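Local structure of metallo-beta-lactamase domain-containing protein 1 (1ZTC) at residues A[37-42]-A[46-51]; A[82-87]-A[121-126]; A[183-188]-A[192-197]. The protein is probably a metal-dependent hydrolase of the metallo-beta-lactamase superfamily, perhaps an endoribonuclease that cleaves RNA, and holds two nickel ions in this crystal. All coordinates share one frame; numbering follows the deposited sequence. Where two conformers were deposited one is given.

Contact 1 (A[37-42]-A[46-51]); sequences VVYLEH and RIIIDP
Val-38 faces Ile-49, and Leu-40 faces Ile-47, across an antiparallel beta hairpin of the metallo-beta-lactamase fold, a clear example of how a hairpin sorts its side chains onto two faces. Backbone bonds set the register. Both couples are hydrogen-bonded pairs: Leu-40 N to Ile-47 O measures 2.8 Å, while Val-38 N reaches Ile-49 O at a longer 3.2 Å. Between them Tyr-39 and Ile-48 form a non-hydrogen-bonded pair, where CA-H...O contacts take over, as from Tyr-39 CA to Ile-47 O at 3.2 Å.

Apolar packing occupies both faces. On one, the CB atoms of Leu-40 and Ile-47 are 4.0 Å apart, and the Leu-40 CD1 branch runs diagonally to Ile-49 CD1. On the other, in the Ile-48 conformer modelled here, Val-37 turns CG1 anti to its amide nitrogen (chi1 -180°) and lays it on Ile-48 CG2 at 3.9 Å. Helix 57-67 covers this face, with Leu-60 on Val-37, Phe-64 on Ile-48 and Leu-67 on Tyr-39.

Polar side chains add bonds beyond the backbone ladder. Asp-50 OD2, beyond the strand, accepts hydrogen bonds from His-86 ND1 and Thr-80 OG1, consistent with a second-shell role in orienting this nickel ligand. The Tyr-39 hydroxyl donates to the anti lone pair of Glu-41 OE2 at 2.7 Å, in the ring plane. Arg-46 runs alongside this tyrosine, its guanidinium turned 40° from the ring. Its NE bonds Asp-73 O, and it is the methylene part that meets the tyrosine, Arg-46 CG lying 3.3 Å from Tyr-39 OH.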
loop_
_atom_site.group_PDB
_atom_site.type_symbol
_atom_site.label_atom_id
_atom_site.label_comp_id
_atom_site.label_asym_id
_atom_site.label_seq_id
_atom_site.Cartn_x
_atom_site.Cartn_y
_atom_site.Cartn_z
ATOM N N VAL A 37 6.626 16.304 -1.618
ATOM C CA VAL A 37 6.300 17.494 -2.405
ATOM C C VAL A 37 6.562 18.732 -1.527
ATOM O O VAL A 37 6.018 18.885 -0.441
ATOM C CB VAL A 37 4.836 17.534 -2.873
ATOM C CG1 VAL A 37 4.547 18.816 -3.711
ATOM C CG2 VAL A 37 4.509 16.300 -3.659
ATOM N N VAL A 38 7.426 19.587 -2.040
ATOM C CA VAL A 38 7.887 20.796 -1.378
ATOM C C VAL A 38 7.308 22.006 -2.100
ATOM O O VAL A 38 7.342 22.088 -3.334
ATOM C CB VAL A 38 9.445 20.840 -1.402
ATOM C CG1 VAL A 38 9.988 22.201 -1.086
ATOM C CG2 VAL A 38 9.976 19.798 -0.403
ATOM N N TYR A 39 6.769 22.924 -1.304
ATOM C CA TYR A 39 6.192 24.154 -1.782
ATOM C C TYR A 39 6.953 25.327 -1.164
ATOM O O TYR A 39 7.248 25.318 0.036
ATOM C CB TYR A 39 4.730 24.216 -1.370
ATOM C CG TYR A 39 4.016 25.520 -1.710
ATOM C CD1 TYR A 39 3.671 25.823 -3.012
ATOM C CD2 TYR A 39 3.668 26.428 -0.718
ATOM C CE1 TYR A 39 3.022 26.971 -3.323
ATOM C CE2 TYR A 39 3.000 27.600 -1.033
ATOM C CZ TYR A 39 2.666 27.855 -2.341
ATOM O OH TYR A 39 1.997 29.009 -2.693
ATOM N N LEU A 40 7.288 26.311 -1.999
ATOM C CA LEU A 40 8.008 27.499 -1.566
ATOM C C LEU A 40 7.334 28.746 -2.088
ATOM O O LEU A 40 6.914 28.787 -3.245
ATOM C CB LEU A 40 9.435 27.486 -2.090
ATOM C CG LEU A 40 10.295 26.292 -1.708
ATOM C CD1 LEU A 40 11.462 26.158 -2.672
ATOM C CD2 LEU A 40 10.810 26.459 -0.278
ATOM N N GLU A 41 7.237 29.758 -1.235
ATOM C CA GLU A 41 6.779 31.069 -1.644
ATOM C C GLU A 41 7.922 32.065 -1.492
ATOM O O GLU A 41 8.527 32.161 -0.428
ATOM C CB GLU A 41 5.578 31.529 -0.794
ATOM C CG GLU A 41 4.279 30.834 -1.151
ATOM C CD GLU A 41 3.056 31.352 -0.379
ATOM O OE1 GLU A 41 3.225 32.295 0.447
ATOM O OE2 GLU A 41 1.932 30.802 -0.617
ATOM N N HIS A 42 8.206 32.789 -2.566
ATOM C CA HIS A 42 9.224 33.822 -2.582
ATOM C C HIS A 42 8.773 34.906 -3.528
ATOM O O HIS A 42 8.543 34.643 -4.704
ATOM C CB HIS A 42 10.550 33.256 -3.067
ATOM C CG HIS A 42 11.635 34.275 -3.183
ATOM N ND1 HIS A 42 12.210 34.876 -2.083
ATOM C CD2 HIS A 42 12.241 34.810 -4.272
ATOM C CE1 HIS A 42 13.139 35.722 -2.491
ATOM N NE2 HIS A 42 13.173 35.705 -3.813
ATOM N N ARG A 46 5.431 31.002 -6.753
ATOM C CA ARG A 46 4.887 29.878 -6.038
ATOM C C ARG A 46 5.497 28.629 -6.671
ATOM O O ARG A 46 5.197 28.266 -7.816
ATOM C CB ARG A 46 3.367 29.920 -6.100
ATOM C CG ARG A 46 2.819 31.029 -5.196
ATOM C CD ARG A 46 1.351 31.298 -5.410
ATOM N NE ARG A 46 1.095 31.781 -6.774
ATOM C CZ ARG A 46 1.249 33.040 -7.207
ATOM N NH1 ARG A 46 1.679 34.008 -6.388
ATOM N NH2 ARG A 46 0.975 33.333 -8.480
ATOM N N ILE A 47 6.382 28.002 -5.899
ATOM C CA ILE A 47 7.353 27.058 -6.413
ATOM C C ILE A 47 7.096 25.677 -5.843
ATOM O O ILE A 47 6.915 25.504 -4.628
ATOM C CB ILE A 47 8.782 27.493 -6.017
ATOM C CG1 ILE A 47 9.044 28.944 -6.454
ATOM C CG2 ILE A 47 9.822 26.530 -6.576
ATOM C CD1 ILE A 47 10.151 29.632 -5.685
ATOM N N ILE A 48 7.094 24.684 -6.723
ATOM C CA ILE A 48 7.052 23.285 -6.285
ATOM C C ILE A 48 8.329 22.557 -6.679
ATOM O O ILE A 48 8.768 22.622 -7.821
ATOM C CB ILE A 48 5.811 22.550 -6.851
ATOM C CG1 ILE A 48 4.558 23.132 -6.189
ATOM C CG2 ILE A 48 5.917 21.025 -6.590
ATOM C CD1 ILE A 48 3.250 22.723 -6.792
ATOM N N ILE A 49 8.903 21.828 -5.728
ATOM C CA ILE A 49 9.995 20.908 -6.031
ATOM C C ILE A 49 9.473 19.493 -5.871
ATOM O O ILE A 49 9.046 19.119 -4.770
ATOM C CB ILE A 49 11.218 21.134 -5.133
ATOM C CG1 ILE A 49 11.717 22.582 -5.276
ATOM C CG2 ILE A 49 12.339 20.189 -5.506
ATOM C CD1 ILE A 49 12.943 22.913 -4.397
ATOM N N ASP A 50 9.511 18.733 -6.975
ATOM C CA ASP A 50 8.986 17.365 -7.081
ATOM C C ASP A 50 7.486 17.338 -6.782
ATOM O O ASP A 50 7.095 17.098 -5.646
ATOM C CB ASP A 50 9.764 16.387 -6.194
ATOM C CG ASP A 50 11.127 16.026 -6.776
ATOM O OD1 ASP A 50 11.441 16.519 -7.884
ATOM O OD2 ASP A 50 11.870 15.243 -6.146
ATOM N N PRO A 51 6.650 17.591 -7.815
ATOM C CA PRO A 51 5.193 17.655 -7.642
ATOM C C PRO A 51 4.512 16.349 -7.231
ATOM O O PRO A 51 3.360 16.369 -6.773
ATOM C CB PRO A 51 4.690 18.154 -9.013
ATOM C CG PRO A 51 5.748 17.716 -9.973
ATOM C CD PRO A 51 7.040 17.888 -9.206
#

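Contact 2 (A[82-87]-A[121-126]); sequences VHLDHI and SKVISS. With NI (nickel (II) ion), chain E; NI (nickel (II) ion), chain F.
Val-123 O is gripped twice by Ser-126, three residues on. Ser-126 OG donates to Val-123 O at 2.6 Å, in the carbonyl plane, and Ser-126 N adds a backbone bond. The side chain of Val-123 meets the metal-binding segment 82-87, where the side chains meet by apolar packing. Val-123 CG1 touches Ile-87 CD1 at 4.0 Å, and Val-123 CG2 meets Leu-84 CD1 at 4.1 Å. Ile-87 reaches across because CG1 takes the crowded position between backbone N and carbonyl carbon (chi1 67°). Beside this pair, Val-82 CG1 and Ile-124 CD1 meet with their side chains at about a right angle.

The segment carries the HxHxDH motif of the superfamily; here its aliphatic residues pack against helix 114-125 and its polar ones face the metals. His-83 ND1 binds one nickel and His-86 NE2 the other, each at 2.2 Å. Asp-85 OD2 stands 2.9 Å from the nickel of His-86, long for a metal bond. Water 2 bridges the two ions and donates a hydrogen bond of 2.7 Å to Asp-85 OD1. His-81, His-152, Asp-174 and His-211, with waters 1 and 3, make up the rest.

Leu-84 also packs on Met-57 of the second subunit, to whose Glu-94 Lys-122 makes a salt bridge. Within the chain, the short helix 84-87 lies between helix 114-125 and the end of strand 45-49, whose following Asp-50 holds His-86 ND1.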
loop_
_atom_site.group_PDB
_atom_site.type_symbol
_atom_site.label_atom_id
_atom_site.label_comp_id
_atom_site.label_asym_id
_atom_site.label_seq_id
_atom_site.Cartn_x
_atom_site.Cartn_y
_atom_site.Cartn_z
ATOM N N VAL A 82 13.870 12.750 -13.336
ATOM C CA VAL A 82 12.755 12.369 -14.171
ATOM C C VAL A 82 12.366 10.926 -13.903
ATOM O O VAL A 82 12.692 10.037 -14.665
ATOM C CB VAL A 82 13.111 12.624 -15.644
ATOM C CG1 VAL A 82 11.924 12.201 -16.556
ATOM C CG2 VAL A 82 13.439 14.073 -15.799
ATOM N N HIS A 83 11.733 10.709 -12.749
ATOM C CA HIS A 83 11.120 9.455 -12.397
ATOM C C HIS A 83 9.685 9.794 -12.097
ATOM O O HIS A 83 9.384 10.809 -11.427
ATOM C CB HIS A 83 11.793 8.733 -11.206
ATOM C CG HIS A 83 13.056 8.003 -11.577
ATOM N ND1 HIS A 83 13.875 7.393 -10.644
ATOM C CD2 HIS A 83 13.677 7.837 -12.775
ATOM C CE1 HIS A 83 14.931 6.873 -11.254
ATOM N NE2 HIS A 83 14.833 7.127 -12.546
ATOM N N LEU A 84 8.799 8.936 -12.573
ATOM C CA LEU A 84 7.369 9.199 -12.571
ATOM C C LEU A 84 6.776 9.553 -11.201
ATOM O O LEU A 84 5.876 10.381 -11.094
ATOM C CB LEU A 84 6.651 7.952 -13.103
ATOM C CG LEU A 84 5.310 8.189 -13.772
ATOM C CD1 LEU A 84 5.409 9.193 -14.910
ATOM C CD2 LEU A 84 4.798 6.811 -14.253
ATOM N N ASP A 85 7.271 8.892 -10.158
ATOM C CA ASP A 85 6.767 9.114 -8.785
ATOM C C ASP A 85 7.122 10.516 -8.229
ATOM O O ASP A 85 6.529 10.992 -7.242
ATOM C CB ASP A 85 7.247 7.989 -7.850
ATOM C CG ASP A 85 8.769 7.878 -7.781
ATOM O OD1 ASP A 85 9.456 7.874 -8.840
ATOM O OD2 ASP A 85 9.278 7.836 -6.654
ATOM N N HIS A 86 8.031 11.197 -8.921
ATOM C CA HIS A 86 8.410 12.588 -8.630
ATOM C C HIS A 86 7.756 13.640 -9.559
ATOM O O HIS A 86 7.536 14.794 -9.162
ATOM C CB HIS A 86 9.948 12.695 -8.753
ATOM C CG HIS A 86 10.677 11.969 -7.674
ATOM N ND1 HIS A 86 11.370 12.626 -6.681
ATOM C CD2 HIS A 86 10.782 10.644 -7.400
ATOM C CE1 HIS A 86 11.887 11.736 -5.851
ATOM N NE2 HIS A 86 11.525 10.533 -6.250
ATOM N N ILE A 87 7.496 13.265 -10.804
ATOM C CA ILE A 87 7.112 14.222 -11.824
ATOM C C ILE A 87 5.658 14.161 -12.297
ATOM O O ILE A 87 5.205 15.074 -12.994
ATOM C CB ILE A 87 8.005 14.091 -13.075
ATOM C CG1 ILE A 87 7.752 12.739 -13.792
ATOM C CG2 ILE A 87 9.461 14.265 -12.702
ATOM C CD1 ILE A 87 8.483 12.560 -15.056
ATOM N N SER A 121 6.457 9.786 -21.749
ATOM C CA SER A 121 6.420 10.679 -22.891
ATOM C C SER A 121 5.310 11.695 -22.811
ATOM O O SER A 121 5.523 12.854 -23.149
ATOM C CB SER A 121 6.232 9.896 -24.171
ATOM O OG SER A 121 7.327 9.030 -24.303
ATOM N N LYS A 122 4.121 11.253 -22.387
ATOM C CA LYS A 122 3.000 12.167 -22.239
ATOM C C LYS A 122 3.271 13.212 -21.162
ATOM O O LYS A 122 2.993 14.367 -21.352
ATOM C CB LYS A 122 1.725 11.392 -21.961
ATOM C CG LYS A 122 1.281 10.615 -23.220
ATOM C CD LYS A 122 0.193 9.558 -22.874
ATOM C CE LYS A 122 -1.179 9.908 -23.424
ATOM N NZ LYS A 122 -1.150 10.471 -24.808
ATOM N N VAL A 123 3.802 12.802 -20.031
ATOM C CA VAL A 123 4.120 13.759 -18.964
ATOM C C VAL A 123 5.141 14.784 -19.442
ATOM O O VAL A 123 4.922 15.981 -19.367
ATOM C CB VAL A 123 4.682 13.043 -17.703
ATOM C CG1 VAL A 123 5.155 14.065 -16.665
ATOM C CG2 VAL A 123 3.634 12.149 -17.104
ATOM N N ILE A 124 6.250 14.293 -19.977
ATOM C CA ILE A 124 7.345 15.146 -20.425
ATOM C C ILE A 124 6.895 16.109 -21.508
ATOM O O ILE A 124 7.272 17.262 -21.485
ATOM C CB ILE A 124 8.523 14.311 -20.935
ATOM C CG1 ILE A 124 9.203 13.604 -19.767
ATOM C CG2 ILE A 124 9.540 15.158 -21.747
ATOM C CD1 ILE A 124 10.057 12.426 -20.178
ATOM N N SER A 125 6.048 15.634 -22.430
ATOM C CA SER A 125 5.490 16.480 -23.481
ATOM C C SER A 125 4.608 17.608 -22.991
ATOM O O SER A 125 4.370 18.547 -23.727
ATOM C CB SER A 125 4.646 15.636 -24.439
ATOM O OG SER A 125 5.509 14.818 -25.183
ATOM N N SER A 126 4.075 17.491 -21.785
ATOM C CA SER A 126 3.203 18.506 -21.250
ATOM C C SER A 126 3.967 19.743 -20.785
ATOM O O SER A 126 3.355 20.782 -20.560
ATOM C CB SER A 126 2.368 17.923 -20.091
ATOM O OG SER A 126 3.107 17.819 -18.870
HETATM NI NI NI E . 11.970 8.374 -5.821
HETATM NI NI NI F . 14.215 7.910 -8.544
HETATM O O HOH W 1 11.860 5.813 -6.171
HETATM O O HOH W 2 12.063 7.683 -8.213
HETATM O O HOH W 3 13.754 5.666 -7.734
#

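Contact 3 (A[183-188]-A[192-197]); sequences YDIIKG and VQVKNF. With PO4 (phosphate ion), chain U.
Ile-185 points from helix 179-187 into the side of helix 192-201, where it meets Val-194 nearly at a right angle and Lys-195 at a slant. In the conformer described here, one of two deposited, its two branches divide the work. Ile-185 CD1 reaches both residues, 3.9 Å from Val-194 CB and 3.7 Å from the backbone nitrogen of Lys-195. A folded second torsion (chi2 -83°) turns this methyl to where it meets them. CG2 instead rests against the base of the lysine, 3.8 Å from Lys-195 CB. The lysine chain then bends at chi2 (-110°), carrying the ammonium away from the isoleucine to a salt bridge with Asp-199.

The first helix ends in a Schellman motif at Gly-188, whose carbonyl accepts a hydrogen bond from Gln-193 of the third subunit; the reciprocal bond is made too. Lys-187 NZ bonds a phosphate oxygen, O1, at 2.9 Å; this ion, probably from the crystallisation liquor, is also held by Arg-154 N of that subunit.

Two successive helices joined by a short loop thus share a small van der Waals contact. Between side chains it is aliphatic, with one methyl also against a backbone nitrogen; it centres on the buried Ile-185 and Val-194, with Lys-195 at its exposed margin.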
loop_
_atom_site.group_PDB
_atom_site.type_symbol
_atom_site.label_atom_id
_atom_site.label_comp_id
_atom_site.label_asym_id
_atom_site.label_seq_id
_atom_site.Cartn_x
_atom_site.Cartn_y
_atom_site.Cartn_z
ATOM N N TYR A 183 21.407 7.280 7.400
ATOM C CA TYR A 183 22.150 6.650 8.490
ATOM C C TYR A 183 23.257 5.731 7.958
ATOM O O TYR A 183 24.303 5.619 8.564
ATOM C CB TYR A 183 21.243 5.831 9.426
ATOM C CG TYR A 183 20.121 6.598 10.109
ATOM C CD1 TYR A 183 20.288 7.914 10.542
ATOM C CD2 TYR A 183 18.890 5.980 10.352
ATOM C CE1 TYR A 183 19.249 8.591 11.184
ATOM C CE2 TYR A 183 17.850 6.654 10.986
ATOM C CZ TYR A 183 18.040 7.950 11.395
ATOM O OH TYR A 183 17.004 8.596 12.011
ATOM N N ASP A 184 23.021 5.049 6.852
ATOM C CA ASP A 184 24.084 4.199 6.277
ATOM C C ASP A 184 25.325 5.006 5.926
ATOM O O ASP A 184 26.435 4.586 6.210
ATOM C CB ASP A 184 23.570 3.435 5.056
ATOM C CG ASP A 184 22.481 2.429 5.429
ATOM O OD1 ASP A 184 22.388 2.000 6.628
ATOM O OD2 ASP A 184 21.729 2.073 4.521
ATOM N N ILE A 185 25.122 6.173 5.335
ATOM C CA ILE A 185 26.213 7.110 5.062
ATOM C C ILE A 185 26.957 7.531 6.331
ATOM O O ILE A 185 28.172 7.424 6.434
ATOM C CB ILE A 185 25.669 8.335 4.321
ATOM C CG1 ILE A 185 25.255 7.986 2.891
ATOM C CG2 ILE A 185 26.689 9.470 4.356
ATOM C CD1 ILE A 185 26.372 7.971 1.915
ATOM N N ILE A 186 26.221 7.974 7.332
ATOM C CA ILE A 186 26.828 8.318 8.614
ATOM C C ILE A 186 27.620 7.183 9.238
ATOM O O ILE A 186 28.658 7.430 9.855
ATOM C CB ILE A 186 25.769 8.733 9.655
ATOM C CG1 ILE A 186 25.287 10.138 9.358
ATOM C CG2 ILE A 186 26.338 8.676 11.126
ATOM C CD1 ILE A 186 24.032 10.418 10.100
ATOM N N LYS A 187 27.107 5.952 9.126
ATOM C CA LYS A 187 27.790 4.794 9.684
ATOM C C LYS A 187 29.016 4.344 8.843
ATOM O O LYS A 187 29.767 3.483 9.267
ATOM C CB LYS A 187 26.797 3.659 9.878
ATOM C CG LYS A 187 25.705 4.021 10.862
ATOM C CD LYS A 187 25.013 2.819 11.427
ATOM C CE LYS A 187 23.614 2.602 10.920
ATOM N NZ LYS A 187 22.712 2.174 12.068
ATOM N N GLY A 188 29.219 4.941 7.672
ATOM C CA GLY A 188 30.448 4.736 6.915
ATOM C C GLY A 188 30.409 3.671 5.815
ATOM O O GLY A 188 31.442 3.335 5.253
ATOM N N VAL A 192 30.221 6.781 -1.106
ATOM C CA VAL A 192 31.284 7.719 -0.865
ATOM C C VAL A 192 30.976 9.067 -1.524
ATOM O O VAL A 192 31.245 10.111 -0.944
ATOM C CB VAL A 192 32.653 7.203 -1.355
ATOM C CG1 VAL A 192 33.740 8.230 -1.062
ATOM C CG2 VAL A 192 33.002 5.879 -0.673
ATOM N N GLN A 193 30.371 9.039 -2.704
ATOM C CA GLN A 193 30.034 10.266 -3.420
ATOM C C GLN A 193 28.991 11.081 -2.692
ATOM O O GLN A 193 29.085 12.306 -2.591
ATOM C CB GLN A 193 29.522 9.951 -4.819
ATOM C CG GLN A 193 30.581 9.313 -5.752
ATOM C CD GLN A 193 30.604 7.779 -5.705
ATOM O OE1 GLN A 193 30.082 7.137 -4.790
ATOM N NE2 GLN A 193 31.225 7.199 -6.701
ATOM N N VAL A 194 27.981 10.403 -2.167
ATOM C CA VAL A 194 26.936 11.083 -1.412
ATOM C C VAL A 194 27.517 11.641 -0.107
ATOM O O VAL A 194 27.233 12.771 0.277
ATOM C CB VAL A 194 25.665 10.176 -1.180
ATOM C CG1 VAL A 194 24.649 10.905 -0.369
ATOM C CG2 VAL A 194 25.036 9.813 -2.499
ATOM N N LYS A 195 28.346 10.852 0.566
ATOM C CA LYS A 195 28.976 11.293 1.757
ATOM C C LYS A 195 29.829 12.538 1.493
ATOM O O LYS A 195 29.743 13.494 2.240
ATOM C CB LYS A 195 29.830 10.169 2.344
ATOM C CG LYS A 195 30.371 10.469 3.747
ATOM C CD LYS A 195 31.846 10.689 3.776
ATOM C CE LYS A 195 32.335 11.052 5.204
ATOM N NZ LYS A 195 33.677 11.674 5.120
ATOM N N ASN A 196 30.631 12.542 0.419
ATOM C CA ASN A 196 31.428 13.724 0.084
ATOM C C ASN A 196 30.540 14.928 -0.242
ATOM O O ASN A 196 30.886 16.067 0.071
ATOM C CB ASN A 196 32.395 13.460 -1.074
ATOM C CG ASN A 196 33.480 12.449 -0.718
ATOM O OD1 ASN A 196 33.820 12.269 0.452
ATOM N ND2 ASN A 196 34.019 11.783 -1.734
ATOM N N PHE A 197 29.407 14.681 -0.881
ATOM C CA PHE A 197 28.473 15.748 -1.178
ATOM C C PHE A 197 27.915 16.385 0.093
ATOM O O PHE A 197 27.858 17.597 0.226
ATOM C CB PHE A 197 27.338 15.244 -2.065
ATOM C CG PHE A 197 26.272 16.291 -2.319
ATOM C CD1 PHE A 197 26.587 17.463 -2.991
ATOM C CD2 PHE A 197 24.975 16.113 -1.847
ATOM C CE1 PHE A 197 25.618 18.446 -3.196
ATOM C CE2 PHE A 197 23.999 17.086 -2.046
ATOM C CZ PHE A 197 24.330 18.255 -2.730
HETATM P P PO4 U . 22.763 -1.232 14.131
HETATM O O1 PO4 U . 22.890 -0.604 12.764
HETATM O O2 PO4 U . 21.460 -0.815 14.753
HETATM O O3 PO4 U . 23.917 -0.699 14.928
HETATM O O4 PO4 U . 22.780 -2.738 14.069
#

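From the N terminus, the three contacts follow one another in series; none nests in another or crosses it. Contact 1 closes the tight hairpin between adjacent strands 37-42 and 45-49 of the six-stranded sheet. Contact 2 spans a longer loop of 33 residues, which includes strand 97-101 of the same sheet, and brings helix 114-125 against the metal-binding segment. These two touch directly, since Asp-50 reaches His-86 and Pro-51 packs on its backbone. Contact 3 closes a three-residue loop between two helices inserted between strands 169-171 and 206-208 of the second sheet. It lies across the chain's centre from the others, its centre about 27 Å from that of contact 1.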